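Local coordinates for Ras GTPase-activating-like protein rng2 (Schizosaccharomyces pombe, PDB 1P5S), which binds actin filaments through its calponin-homology domain, the part described here, and is required to build the contractile F-actin ring at the division site, at residues 148-153 with 198-203. Residues are numbered along the deposited sequence; the frame is centred on the assembly and turned at random.
Sequences KVIYCI and PNFKAL. With HG (mercury (II) ion), chain B.
Tyr151 lies across the C-terminal segment 198-203, an instructive case of one side chain of a helix meeting four of the six residues of a non-helical tail. Its CB rests against the proline ring, 3.4 Å from Pro198 CG, and its CG is 3.6 Å from Pro198 CB. With CG anti to the backbone N (chi1 172°), the phenol runs out over the segment, past the proline, which points the opposite way. Farther along, CD1 overlies one face of the Phe200 ring, giving a T-shaped pair with planes at 81° and centroids 5.9 Å apart. CE1 meets two unlike partners: Leu203 CD1 at 3.6 Å and, near the ring plane at the edge, the carbonyl O of Asn199 at 3.3 Å. The hydroxyl finishes the path beside Leu203 CD2, and a water bonded to OH at 2.6 Å donates to that same Asn199 O, bridging helix and tail. Shortening the side chain to that of alanine is likely to strip Pro198, Leu203 and one face of Phe200 of their shared packing surface, and the bridging water of its phenolic partner.

The receiving segment is stiffened from within. Phe200 to Leu203 form a type I beta turn, and Asn199 OD1 takes the Ala202 N-H in an Asx motif, the donor standing well above the carbonyl plane. Ile150 CG2 also approaches Phe200 CE2 at 3.9 Å. One residue on from Tyr151, Cys152 SG binds a mercury ion, along with Phe133 O and a water. Thus the tail following helix 180-191 packs on helix 146-162 of the calponin-homology domain, with Phe200 also reaching His154 edge-to-face and Arg56 of helix 46-67, a helix that Ile150 touches at Tyr53.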
loop_
_atom_site.group_PDB
_atom_site.type_symbol
_atom_site.label_atom_id
_atom_site.label_comp_id
_atom_site.label_asym_id
_atom_site.label_seq_id
_atom_site.Cartn_x
_atom_site.Cartn_y
_atom_site.Cartn_z
ATOM N N LYS A 148 -3.821 -1.457 6.652
ATOM C CA LYS A 148 -5.076 -1.630 5.925
ATOM C C LYS A 148 -4.879 -1.187 4.475
ATOM O O LYS A 148 -5.398 -1.807 3.541
ATOM C CB LYS A 148 -6.185 -0.795 6.579
ATOM C CG LYS A 148 -7.596 -1.096 6.089
ATOM C CD LYS A 148 -8.026 -2.497 6.497
ATOM C CE LYS A 148 -9.428 -2.846 5.985
ATOM N NZ LYS A 148 -9.468 -3.122 4.518
ATOM N N VAL A 149 -4.128 -0.100 4.294
ATOM C CA VAL A 149 -3.807 0.407 2.962
ATOM C C VAL A 149 -3.052 -0.670 2.188
ATOM O O VAL A 149 -3.349 -0.930 1.025
ATOM C CB VAL A 149 -2.921 1.670 3.039
ATOM C CG1 VAL A 149 -2.631 2.197 1.634
ATOM C CG2 VAL A 149 -3.613 2.746 3.870
ATOM N N ILE A 150 -2.084 -1.298 2.848
ATOM C CA ILE A 150 -1.291 -2.357 2.225
ATOM C C ILE A 150 -2.182 -3.542 1.872
ATOM O O ILE A 150 -2.052 -4.140 0.797
ATOM C CB ILE A 150 -0.160 -2.832 3.166
ATOM C CG1 ILE A 150 0.800 -1.670 3.466
ATOM C CG2 ILE A 150 0.594 -4.017 2.553
ATOM C CD1 ILE A 150 1.472 -1.087 2.237
ATOM N N TYR A 151 -3.078 -3.882 2.792
ATOM C CA TYR A 151 -4.019 -4.980 2.591
ATOM C C TYR A 151 -4.906 -4.640 1.398
ATOM O O TYR A 151 -5.239 -5.502 0.588
ATOM C CB TYR A 151 -4.880 -5.159 3.846
ATOM C CG TYR A 151 -6.013 -6.150 3.681
ATOM C CD1 TYR A 151 -5.765 -7.520 3.612
ATOM C CD2 TYR A 151 -7.340 -5.712 3.595
ATOM C CE1 TYR A 151 -6.806 -8.435 3.459
ATOM C CE2 TYR A 151 -8.392 -6.618 3.441
ATOM C CZ TYR A 151 -8.109 -7.979 3.375
ATOM O OH TYR A 151 -9.134 -8.885 3.238
ATOM N N CYS A 152 -5.276 -3.368 1.300
ATOM C CA CYS A 152 -6.121 -2.885 0.218
ATOM C C CYS A 152 -5.401 -3.072 -1.116
ATOM O O CYS A 152 -6.004 -3.519 -2.098
ATOM C CB CYS A 152 -6.460 -1.407 0.442
ATOM S SG CYS A 152 -7.333 -0.580 -0.921
ATOM N N ILE A 153 -4.112 -2.740 -1.140
ATOM C CA ILE A 153 -3.329 -2.885 -2.355
ATOM C C ILE A 153 -3.235 -4.366 -2.720
ATOM O O ILE A 153 -3.316 -4.725 -3.898
ATOM C CB ILE A 153 -1.912 -2.254 -2.203
ATOM C CG1 ILE A 153 -2.037 -0.736 -2.056
ATOM C CG2 ILE A 153 -1.053 -2.561 -3.428
ATOM C CD1 ILE A 153 -0.761 -0.056 -1.596
ATOM N N PRO A 198 -4.147 -6.832 9.177
ATOM C CA PRO A 198 -5.165 -7.492 8.350
ATOM C C PRO A 198 -4.850 -8.936 7.966
ATOM O O PRO A 198 -3.732 -9.418 8.152
ATOM C CB PRO A 198 -5.267 -6.579 7.131
ATOM C CG PRO A 198 -3.917 -5.957 7.037
ATOM C CD PRO A 198 -3.543 -5.689 8.466
ATOM N N ASN A 199 -5.849 -9.617 7.413
ATOM C CA ASN A 199 -5.694 -11.004 7.019
ATOM C C ASN A 199 -5.254 -11.174 5.565
ATOM O O ASN A 199 -6.085 -11.382 4.675
ATOM C CB ASN A 199 -7.001 -11.758 7.256
ATOM C CG ASN A 199 -6.838 -13.252 7.124
ATOM O OD1 ASN A 199 -5.807 -13.740 6.664
ATOM N ND2 ASN A 199 -7.862 -13.988 7.515
ATOM N N PHE A 200 -3.947 -11.087 5.331
ATOM C CA PHE A 200 -3.396 -11.266 3.991
ATOM C C PHE A 200 -3.591 -12.686 3.480
ATOM O O PHE A 200 -3.953 -12.886 2.320
ATOM C CB PHE A 200 -1.906 -10.921 3.972
ATOM C CG PHE A 200 -1.619 -9.493 4.324
ATOM C CD1 PHE A 200 -1.451 -9.110 5.647
ATOM C CD2 PHE A 200 -1.564 -8.520 3.331
ATOM C CE1 PHE A 200 -1.230 -7.783 5.978
ATOM C CE2 PHE A 200 -1.342 -7.191 3.654
ATOM C CZ PHE A 200 -1.174 -6.823 4.984
ATOM N N LYS A 201 -3.357 -13.665 4.350
ATOM C CA LYS A 201 -3.459 -15.071 3.971
ATOM C C LYS A 201 -4.791 -15.430 3.340
ATOM O O LYS A 201 -4.842 -16.227 2.407
ATOM C CB LYS A 201 -3.224 -15.976 5.183
ATOM C CG LYS A 201 -1.772 -16.106 5.596
ATOM C CD LYS A 201 -1.561 -17.328 6.477
ATOM C CE LYS A 201 -1.815 -18.616 5.694
ATOM N NZ LYS A 201 -1.587 -19.841 6.511
ATOM N N ALA A 202 -5.868 -14.848 3.856
ATOM C CA ALA A 202 -7.207 -15.138 3.356
ATOM C C ALA A 202 -7.414 -14.616 1.938
ATOM O O ALA A 202 -8.395 -14.965 1.287
ATOM C CB ALA A 202 -8.257 -14.556 4.298
ATOM N N LEU A 203 -6.502 -13.773 1.465
ATOM C CA LEU A 203 -6.605 -13.241 0.105
ATOM C C LEU A 203 -6.150 -14.292 -0.898
ATOM O O LEU A 203 -6.952 -14.813 -1.670
ATOM C CB LEU A 203 -5.748 -11.980 -0.060
ATOM C CG LEU A 203 -6.188 -10.722 0.696
ATOM C CD1 LEU A 203 -5.200 -9.602 0.451
ATOM C CD2 LEU A 203 -7.584 -10.311 0.265
HETATM HG HG HG B . -8.722 -2.152 -1.988
HETATM O O HOH W 1 -8.635 -11.312 3.964
HETATM O O HOH W 2 -9.609 -3.592 -3.478
#